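Pab-dependent poly(a)-specific ribonuclease subunit PAN2 (Neurospora crassa, PDB 4CZW) probably shortens mRNA poly(A) tails as the exonuclease subunit of the PAN deadenylation complex, represented here by its pseudoprotease (USP-like) and exonuclease domains. Local coordinates at residues T203-P211 with L267-H278; G234-K242 with N253-F261. All blocks are in the same frame, centred on the assembly; numbering follows the deposited sequence.

Interaction 1: residues T203-P211 with L267-H278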
loop_
_atom_site.group_PDB
_atom_site.type_symbol
_atom_site.label_atom_id
_atom_site.label_comp_id
_atom_site.label_asym_id
_atom_site.label_seq_id
_atom_site.Cartn_x
_atom_site.Cartn_y
_atom_site.Cartn_z
ATOM N N THR A 203 6.171 -9.595 20.347
ATOM C CA THR A 203 5.075 -10.097 19.529
ATOM C C THR A 203 4.395 -8.989 18.730
ATOM O O THR A 203 3.789 -8.083 19.300
ATOM C CB THR A 203 4.014 -10.808 20.390
ATOM O OG1 THR A 203 4.620 -11.898 21.095
ATOM C CG2 THR A 203 2.885 -11.334 19.518
ATOM N N PHE A 204 4.501 -9.067 17.407
ATOM C CA PHE A 204 3.806 -8.136 16.525
ATOM C C PHE A 204 2.492 -8.738 16.041
ATOM O O PHE A 204 1.459 -8.068 16.018
ATOM C CB PHE A 204 4.681 -7.759 15.327
ATOM C CG PHE A 204 5.880 -6.929 15.684
ATOM C CD1 PHE A 204 5.736 -5.599 16.043
ATOM C CD2 PHE A 204 7.153 -7.474 15.647
ATOM C CE1 PHE A 204 6.838 -4.830 16.367
ATOM C CE2 PHE A 204 8.260 -6.709 15.969
ATOM C CZ PHE A 204 8.101 -5.386 16.330
ATOM N N VAL A 205 2.543 -10.008 15.653
ATOM C CA VAL A 205 1.367 -10.716 15.160
ATOM C C VAL A 205 1.132 -11.994 15.960
ATOM O O VAL A 205 2.041 -12.806 16.126
ATOM C CB VAL A 205 1.505 -11.068 13.666
ATOM C CG1 VAL A 205 0.274 -11.816 13.179
ATOM C CG2 VAL A 205 1.730 -9.809 12.841
ATOM N N ASN A 206 -0.089 -12.167 16.455
ATOM C CA ASN A 206 -0.428 -13.342 17.248
ATOM C C ASN A 206 -1.007 -14.476 16.408
ATOM O O ASN A 206 -1.508 -14.255 15.305
ATOM C CB ASN A 206 -1.411 -12.966 18.355
ATOM C CG ASN A 206 -0.764 -12.149 19.454
ATOM O OD1 ASN A 206 -0.827 -10.920 19.451
ATOM N ND2 ASN A 206 -0.133 -12.832 20.401
ATOM N N LYS A 207 -0.928 -15.692 16.939
ATOM C CA LYS A 207 -1.441 -16.871 16.251
ATOM C C LYS A 207 -2.551 -17.533 17.060
ATOM O O LYS A 207 -2.432 -17.687 18.275
ATOM C CB LYS A 207 -0.316 -17.876 15.993
ATOM C CG LYS A 207 0.861 -17.318 15.213
ATOM C CD LYS A 207 1.941 -18.372 15.028
ATOM C CE LYS A 207 3.141 -17.818 14.278
ATOM N NZ LYS A 207 4.203 -18.845 14.099
ATOM N N LEU A 208 -3.625 -17.924 16.384
ATOM C CA LEU A 208 -4.737 -18.595 17.046
ATOM C C LEU A 208 -4.334 -19.996 17.494
ATOM O O LEU A 208 -3.434 -20.607 16.919
ATOM C CB LEU A 208 -5.954 -18.665 16.121
ATOM C CG LEU A 208 -6.581 -17.330 15.713
ATOM C CD1 LEU A 208 -7.871 -17.556 14.938
ATOM C CD2 LEU A 208 -6.827 -16.452 16.930
ATOM N N CYS A 209 -5.005 -20.500 18.525
ATOM C CA CYS A 209 -4.706 -21.822 19.064
ATOM C C CYS A 209 -5.987 -22.615 19.311
ATOM O O CYS A 209 -6.937 -22.105 19.904
ATOM C CB CYS A 209 -3.897 -21.701 20.356
ATOM S SG CYS A 209 -3.367 -23.279 21.058
ATOM N N TYR A 210 -6.003 -23.864 18.858
ATOM C CA TYR A 210 -7.194 -24.701 18.957
ATOM C C TYR A 210 -6.986 -25.881 19.904
ATOM O O TYR A 210 -5.885 -26.424 19.991
ATOM C CB TYR A 210 -7.600 -25.207 17.570
ATOM C CG TYR A 210 -7.746 -24.109 16.542
ATOM C CD1 TYR A 210 -8.924 -23.379 16.438
ATOM C CD2 TYR A 210 -6.705 -23.800 15.676
ATOM C CE1 TYR A 210 -9.060 -22.372 15.500
ATOM C CE2 TYR A 210 -6.833 -22.797 14.735
ATOM C CZ TYR A 210 -8.012 -22.086 14.651
ATOM O OH TYR A 210 -8.141 -21.086 13.715
ATOM N N PRO A 211 -8.049 -26.279 20.620
ATOM C CA PRO A 211 -7.992 -27.411 21.552
ATOM C C PRO A 211 -7.993 -28.763 20.842
ATOM O O PRO A 211 -7.886 -28.811 19.615
ATOM C CB PRO A 211 -9.264 -27.237 22.384
ATOM C CG PRO A 211 -10.211 -26.560 21.458
ATOM C CD PRO A 211 -9.372 -25.627 20.630
ATOM N N LEU A 267 -4.871 -5.291 16.207
ATOM C CA LEU A 267 -4.752 -6.707 16.532
ATOM C C LEU A 267 -4.771 -7.591 15.288
ATOM O O LEU A 267 -5.836 -7.958 14.791
ATOM C CB LEU A 267 -5.875 -7.123 17.486
ATOM C CG LEU A 267 -5.789 -8.528 18.083
ATOM C CD1 LEU A 267 -4.525 -8.681 18.915
ATOM C CD2 LEU A 267 -7.023 -8.834 18.918
ATOM N N ALA A 268 -3.585 -7.930 14.791
ATOM C CA ALA A 268 -3.459 -8.834 13.652
ATOM C C ALA A 268 -3.388 -10.281 14.130
ATOM O O ALA A 268 -2.636 -10.601 15.051
ATOM C CB ALA A 268 -2.231 -8.483 12.827
ATOM N N LEU A 269 -4.171 -11.152 13.502
ATOM C CA LEU A 269 -4.275 -12.538 13.950
ATOM C C LEU A 269 -4.104 -13.544 12.814
ATOM O O LEU A 269 -4.756 -13.441 11.776
ATOM C CB LEU A 269 -5.624 -12.767 14.634
ATOM C CG LEU A 269 -5.938 -11.903 15.856
ATOM C CD1 LEU A 269 -7.357 -12.158 16.341
ATOM C CD2 LEU A 269 -4.932 -12.161 16.967
ATOM N N CYS A 270 -3.225 -14.519 13.025
ATOM C CA CYS A 270 -3.069 -15.629 12.090
ATOM C C CYS A 270 -3.904 -16.818 12.553
ATOM O O CYS A 270 -3.790 -17.260 13.695
ATOM C CB CYS A 270 -1.599 -16.029 11.957
ATOM S SG CYS A 270 -0.573 -14.818 11.095
ATOM N N THR A 271 -4.743 -17.330 11.659
ATOM C CA THR A 271 -5.691 -18.384 12.010
ATOM C C THR A 271 -5.015 -19.726 12.274
ATOM O O THR A 271 -5.477 -20.501 13.113
ATOM C CB THR A 271 -6.746 -18.572 10.904
ATOM O OG1 THR A 271 -6.092 -18.845 9.659
ATOM C CG2 THR A 271 -7.596 -17.319 10.762
ATOM N N GLU A 272 -3.929 -19.991 11.552
ATOM C CA GLU A 272 -3.167 -21.234 11.694
ATOM C C GLU A 272 -4.036 -22.475 11.498
ATOM O O GLU A 272 -3.939 -23.437 12.259
ATOM C CB GLU A 272 -2.480 -21.289 13.063
ATOM C CG GLU A 272 -1.536 -20.129 13.331
ATOM C CD GLU A 272 -0.411 -20.047 12.318
ATOM O OE1 GLU A 272 0.627 -20.709 12.526
ATOM O OE2 GLU A 272 -0.564 -19.318 11.315
ATOM N N ILE A 273 -4.882 -22.445 10.475
ATOM C CA ILE A 273 -5.732 -23.584 10.144
ATOM C C ILE A 273 -4.920 -24.681 9.461
ATOM O O ILE A 273 -4.384 -24.476 8.372
ATOM C CB ILE A 273 -6.897 -23.169 9.230
ATOM C CG1 ILE A 273 -7.750 -22.095 9.908
ATOM C CG2 ILE A 273 -7.742 -24.377 8.863
ATOM C CD1 ILE A 273 -8.850 -21.542 9.028
ATOM N N THR A 274 -4.833 -25.843 10.100
ATOM C CA THR A 274 -3.997 -26.927 9.592
ATOM C C THR A 274 -4.766 -28.227 9.372
ATOM O O THR A 274 -4.499 -28.957 8.418
ATOM C CB THR A 274 -2.817 -27.213 10.543
ATOM O OG1 THR A 274 -3.317 -27.484 11.858
ATOM C CG2 THR A 274 -1.876 -26.021 10.601
ATOM N N THR A 275 -5.718 -28.517 10.253
ATOM C CA THR A 275 -6.442 -29.783 10.194
ATOM C C THR A 275 -7.854 -29.619 9.647
ATOM O O THR A 275 -8.353 -28.504 9.505
ATOM C CB THR A 275 -6.527 -30.445 11.582
ATOM O OG1 THR A 275 -7.358 -29.654 12.441
ATOM C CG2 THR A 275 -5.141 -30.572 12.196
ATOM N N ALA A 276 -8.492 -30.744 9.343
ATOM C CA ALA A 276 -9.866 -30.740 8.853
ATOM C C ALA A 276 -10.835 -30.297 9.943
ATOM O O ALA A 276 -11.868 -29.690 9.659
ATOM C CB ALA A 276 -10.246 -32.118 8.333
ATOM N N GLU A 277 -10.489 -30.601 11.191
ATOM C CA GLU A 277 -11.309 -30.219 12.339
ATOM C C GLU A 277 -11.310 -28.709 12.525
ATOM O O GLU A 277 -12.280 -28.135 13.022
ATOM C CB GLU A 277 -10.810 -30.903 13.612
ATOM C CG GLU A 277 -10.811 -32.423 13.535
ATOM C CD GLU A 277 -12.198 -32.987 13.293
ATOM O OE1 GLU A 277 -13.169 -32.432 13.847
ATOM O OE2 GLU A 277 -12.318 -33.985 12.555
ATOM N N HIS A 278 -10.216 -28.069 12.125
ATOM C CA HIS A 278 -10.116 -26.617 12.184
ATOM C C HIS A 278 -11.064 -25.979 11.175
ATOM O O HIS A 278 -11.684 -24.955 11.455
ATOM C CB HIS A 278 -8.681 -26.164 11.915
ATOM C CG HIS A 278 -7.705 -26.575 12.975
ATOM N ND1 HIS A 278 -6.343 -26.605 12.764
ATOM C CD2 HIS A 278 -7.895 -26.969 14.256
ATOM C CE1 HIS A 278 -5.737 -27.003 13.869
ATOM N NE2 HIS A 278 -6.656 -27.229 14.790
HETATM O O HOH W 1 -1.335 -7.564 16.426
#
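V205 begins the pairing of 203-211 with 267-278: its CG1, anti to the backbone N (chi1 179°), reaches C270 SG at 3.8 Å and also meets A268 O, and both methyls touch A268 CB. N206 and K207 then run parallel to L269 and C270: the N206 N to A268 O bond is weak, but C270 N reaches N206 O at 2.9 Å and L208 N reaches C270 O at 2.8 Å, both nearly straight. K207 sends its extended chain obliquely over bent E272, K207 CB meeting E272 CG at 3.7 Å. The charged ends, K207 NZ and E272 OE1, stay 4.3 Å apart, too far for a salt bridge. L208 packs CD1 on T271 CA. Y210 finishes the walk: its OH donates to T271 O over 2.8 Å, tilted 29° from the carbonyl plane, and also hydrogen-bonds with W282 NE1. H278 lies over one face of the tyrosine ring, the planes 31° apart, its rotation probably held by T274 N donating in plane to ND1, with T275 OG1 over its other face. In this USP-like domain, strand 385-394 pairs with the other edge of 266-270, helix 130-149 covers V205 and A268, and helix 227-235 covers N206, L208 and L269.

Interaction 2: residues G234-K242 with N253-F261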
loop_
_atom_site.group_PDB
_atom_site.type_symbol
_atom_site.label_atom_id
_atom_site.label_comp_id
_atom_site.label_asym_id
_atom_site.label_seq_id
_atom_site.Cartn_x
_atom_site.Cartn_y
_atom_site.Cartn_z
ATOM N N GLY A 234 -4.515 -18.348 22.156
ATOM C CA GLY A 234 -3.422 -17.946 21.291
ATOM C C GLY A 234 -2.502 -16.932 21.941
ATOM O O GLY A 234 -1.280 -17.049 21.859
ATOM N N LEU A 235 -3.093 -15.933 22.587
ATOM C CA LEU A 235 -2.329 -14.876 23.244
ATOM C C LEU A 235 -1.497 -15.414 24.406
ATOM O O LEU A 235 -0.322 -15.075 24.548
ATOM C CB LEU A 235 -3.267 -13.774 23.740
ATOM C CG LEU A 235 -3.916 -12.897 22.667
ATOM C CD1 LEU A 235 -5.104 -12.140 23.231
ATOM C CD2 LEU A 235 -2.900 -11.927 22.096
ATOM N N GLU A 236 -2.113 -16.253 25.232
ATOM C CA GLU A 236 -1.439 -16.813 26.398
ATOM C C GLU A 236 -0.571 -18.011 26.023
ATOM O O GLU A 236 -0.711 -18.576 24.938
ATOM C CB GLU A 236 -2.464 -17.218 27.459
ATOM C CG GLU A 236 -3.279 -16.056 28.003
ATOM C CD GLU A 236 -4.329 -16.499 29.001
ATOM O OE1 GLU A 236 -4.670 -17.701 29.012
ATOM O OE2 GLU A 236 -4.812 -15.647 29.775
ATOM N N ASN A 237 0.325 -18.393 26.929
ATOM C CA ASN A 237 1.214 -19.526 26.702
ATOM C C ASN A 237 1.751 -20.106 28.007
ATOM O O ASN A 237 2.682 -19.563 28.600
ATOM C CB ASN A 237 2.380 -19.115 25.798
ATOM C CG ASN A 237 3.147 -20.306 25.246
ATOM O OD1 ASN A 237 3.015 -21.430 25.733
ATOM N ND2 ASN A 237 3.960 -20.060 24.225
ATOM N N GLU A 238 1.155 -21.209 28.448
ATOM C CA GLU A 238 1.649 -21.936 29.609
ATOM C C GLU A 238 2.315 -23.233 29.163
ATOM O O GLU A 238 1.787 -23.946 28.311
ATOM C CB GLU A 238 0.516 -22.233 30.593
ATOM C CG GLU A 238 -0.100 -21.000 31.233
ATOM C CD GLU A 238 -1.192 -21.346 32.228
ATOM O OE1 GLU A 238 -1.574 -22.534 32.304
ATOM O OE2 GLU A 238 -1.667 -20.433 32.935
ATOM N N ALA A 239 3.474 -23.532 29.739
ATOM C CA ALA A 239 4.223 -24.722 29.353
ATOM C C ALA A 239 5.151 -25.195 30.466
ATOM O O ALA A 239 5.507 -24.430 31.363
ATOM C CB ALA A 239 5.020 -24.453 28.084
ATOM N N VAL A 240 5.536 -26.466 30.400
ATOM C CA VAL A 240 6.473 -27.043 31.355
ATOM C C VAL A 240 7.605 -27.760 30.626
ATOM O O VAL A 240 7.367 -28.701 29.869
ATOM C CB VAL A 240 5.781 -28.037 32.311
ATOM C CG1 VAL A 240 6.805 -28.706 33.213
ATOM C CG2 VAL A 240 4.715 -27.331 33.136
ATOM N N ASN A 241 8.833 -27.307 30.852
ATOM C CA ASN A 241 10.001 -27.927 30.238
ATOM C C ASN A 241 11.155 -28.065 31.223
ATOM O O ASN A 241 11.308 -27.249 32.132
ATOM C CB ASN A 241 10.459 -27.124 29.017
ATOM C CG ASN A 241 9.404 -27.063 27.931
ATOM O OD1 ASN A 241 9.198 -28.029 27.196
ATOM N ND2 ASN A 241 8.735 -25.922 27.820
ATOM N N LYS A 242 11.965 -29.102 31.038
ATOM C CA LYS A 242 13.134 -29.311 31.882
ATOM C C LYS A 242 14.241 -28.330 31.521
ATOM O O LYS A 242 14.607 -28.193 30.354
ATOM C CB LYS A 242 13.641 -30.751 31.759
ATOM C CG LYS A 242 12.694 -31.791 32.335
ATOM C CD LYS A 242 13.290 -33.187 32.256
ATOM C CE LYS A 242 12.363 -34.217 32.879
ATOM N NZ LYS A 242 12.925 -35.594 32.795
ATOM N N ASN A 253 12.088 -29.169 36.498
ATOM C CA ASN A 253 10.923 -28.806 35.703
ATOM C C ASN A 253 10.639 -27.318 35.871
ATOM O O ASN A 253 10.521 -26.826 36.992
ATOM C CB ASN A 253 9.701 -29.632 36.108
ATOM C CG ASN A 253 9.786 -31.071 35.638
ATOM O OD1 ASN A 253 10.341 -31.360 34.579
ATOM N ND2 ASN A 253 9.229 -31.984 36.427
ATOM N N LEU A 254 10.543 -26.600 34.757
ATOM C CA LEU A 254 10.352 -25.157 34.809
ATOM C C LEU A 254 8.961 -24.750 34.335
ATOM O O LEU A 254 8.545 -25.091 33.227
ATOM C CB LEU A 254 11.419 -24.447 33.973
ATOM C CG LEU A 254 12.877 -24.751 34.329
ATOM C CD1 LEU A 254 13.818 -23.874 33.517
ATOM C CD2 LEU A 254 13.126 -24.575 35.819
ATOM N N ASP A 255 8.249 -24.017 35.184
ATOM C CA ASP A 255 6.921 -23.518 34.850
ATOM C C ASP A 255 7.018 -22.157 34.171
ATOM O O ASP A 255 7.296 -21.145 34.815
ATOM C CB ASP A 255 6.050 -23.430 36.103
ATOM C CG ASP A 255 4.687 -22.825 35.827
ATOM O OD1 ASP A 255 4.138 -23.056 34.729
ATOM O OD2 ASP A 255 4.163 -22.118 36.713
ATOM N N GLN A 256 6.782 -22.147 32.864
ATOM C CA GLN A 256 6.933 -20.945 32.055
ATOM C C GLN A 256 5.584 -20.427 31.570
ATOM O O GLN A 256 4.885 -21.103 30.816
ATOM C CB GLN A 256 7.847 -21.228 30.864
ATOM C CG GLN A 256 9.199 -21.799 31.257
ATOM C CD GLN A 256 9.752 -22.762 30.224
ATOM O OE1 GLN A 256 9.158 -22.963 29.165
ATOM N NE2 GLN A 256 10.893 -23.368 30.531
ATOM N N ARG A 257 5.222 -19.226 32.007
ATOM C CA ARG A 257 3.953 -18.628 31.611
ATOM C C ARG A 257 4.165 -17.248 31.004
ATOM O O ARG A 257 4.943 -16.444 31.518
ATOM C CB ARG A 257 3.006 -18.541 32.810
ATOM C CG ARG A 257 2.946 -19.813 33.637
ATOM C CD ARG A 257 1.771 -19.802 34.596
ATOM N NE ARG A 257 1.798 -20.950 35.496
ATOM C CZ ARG A 257 0.760 -21.357 36.219
ATOM N NH1 ARG A 257 -0.398 -20.715 36.142
ATOM N NH2 ARG A 257 0.878 -22.412 37.014
ATOM N N LYS A 258 3.473 -16.978 29.903
ATOM C CA LYS A 258 3.582 -15.689 29.234
ATOM C C LYS A 258 2.729 -14.642 29.939
ATOM O O LYS A 258 1.508 -14.611 29.780
ATOM C CB LYS A 258 3.171 -15.806 27.765
ATOM C CG LYS A 258 3.421 -14.546 26.952
ATOM C CD LYS A 258 3.180 -14.785 25.471
ATOM C CE LYS A 258 3.573 -13.568 24.646
ATOM N NZ LYS A 258 3.424 -13.809 23.184
ATOM N N ILE A 259 3.379 -13.788 30.723
ATOM C CA ILE A 259 2.686 -12.729 31.446
ATOM C C ILE A 259 2.385 -11.561 30.515
ATOM O O ILE A 259 3.297 -10.890 30.036
ATOM C CB ILE A 259 3.511 -12.226 32.644
ATOM C CG1 ILE A 259 4.005 -13.405 33.486
ATOM C CG2 ILE A 259 2.692 -11.263 33.488
ATOM C CD1 ILE A 259 2.895 -14.266 34.047
ATOM N N ILE A 260 1.102 -11.321 30.268
ATOM C CA ILE A 260 0.682 -10.305 29.310
ATOM C C ILE A 260 0.326 -8.985 29.991
ATOM O O ILE A 260 -0.517 -8.942 30.886
ATOM C CB ILE A 260 -0.521 -10.796 28.483
ATOM C CG1 ILE A 260 -0.159 -12.096 27.758
ATOM C CG2 ILE A 260 -0.964 -9.729 27.493
ATOM C CD1 ILE A 260 -1.290 -12.692 26.956
ATOM N N PHE A 261 0.976 -7.910 29.554
ATOM C CA PHE A 261 0.770 -6.590 30.138
ATOM C C PHE A 261 -0.197 -5.746 29.312
ATOM O O PHE A 261 -1.179 -5.220 29.836
ATOM C CB PHE A 261 2.107 -5.859 30.281
ATOM C CG PHE A 261 3.115 -6.598 31.113
ATOM C CD1 PHE A 261 2.743 -7.205 32.301
ATOM C CD2 PHE A 261 4.434 -6.696 30.702
ATOM C CE1 PHE A 261 3.668 -7.886 33.068
ATOM C CE2 PHE A 261 5.364 -7.378 31.463
ATOM C CZ PHE A 261 4.981 -7.974 32.647
#
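N241 and Q256, diagonal cross-strand neighbours on the hairpin face that also carries A239 and L254, join their side-chain amides directly: N241 ND2 donates to Q256 OE1 at 3.3 Å, the acceptor close to the plane of the asparagine amide and the two amide planes 29° apart. A bend at chi2 (147°) brings the glutamine amide back across the asparagine at about a right angle. Beneath them the antiparallel backbones are bonded in both directions at A239 with Q256 and N241 with L254. On the sheet face carrying E238, V240 and D255, R257 is shared by two acids. Its NE donates to the syn lone pair of D255 OD2 at 2.9 Å, whereas NH1 makes a longer salt bridge to E238 OE2 at 3.5 Å. Farther along, K258 N binds N237 O, and K258 CD passes L235 O. I260 CD1 fits against L235 CB at 3.9 Å, where helix 227-235 ends. At the opposite end, L254 packs beside C190, a ligand of the second zinc ion. One arginine between two carboxylates probably offsets their charge; the largely polar hairpin is tied across by backbone bonds, one amide–amide bond and the long E238–R257 salt bridge, while D255 holds the arginine from its own strand.

How the interactions relate
Read from the N terminus, the chain enters interaction 1 at 203-211, runs through helix 227-235 into 234-242, turns back through the hairpin to 253-261, and returns to 203-211 as 267-278. Interaction 2 therefore closes a short loop of ten residues lying wholly within the longer, 55-residue loop that interaction 1 completes; the two do not cross. Their centres are 18 Å apart, yet they touch: T203 OG1 and K258 NZ probably share a hydrogen bond, and C209 packs on G234. Interaction 2 pairs 238-245 with 250-262 in the four-stranded sheet, which carries a Cys4 zinc site at its far end; interaction 1 adds 206-207 to the pseudoprotease domain's mixed sheet beside 266-270. Together they connect the two sheets.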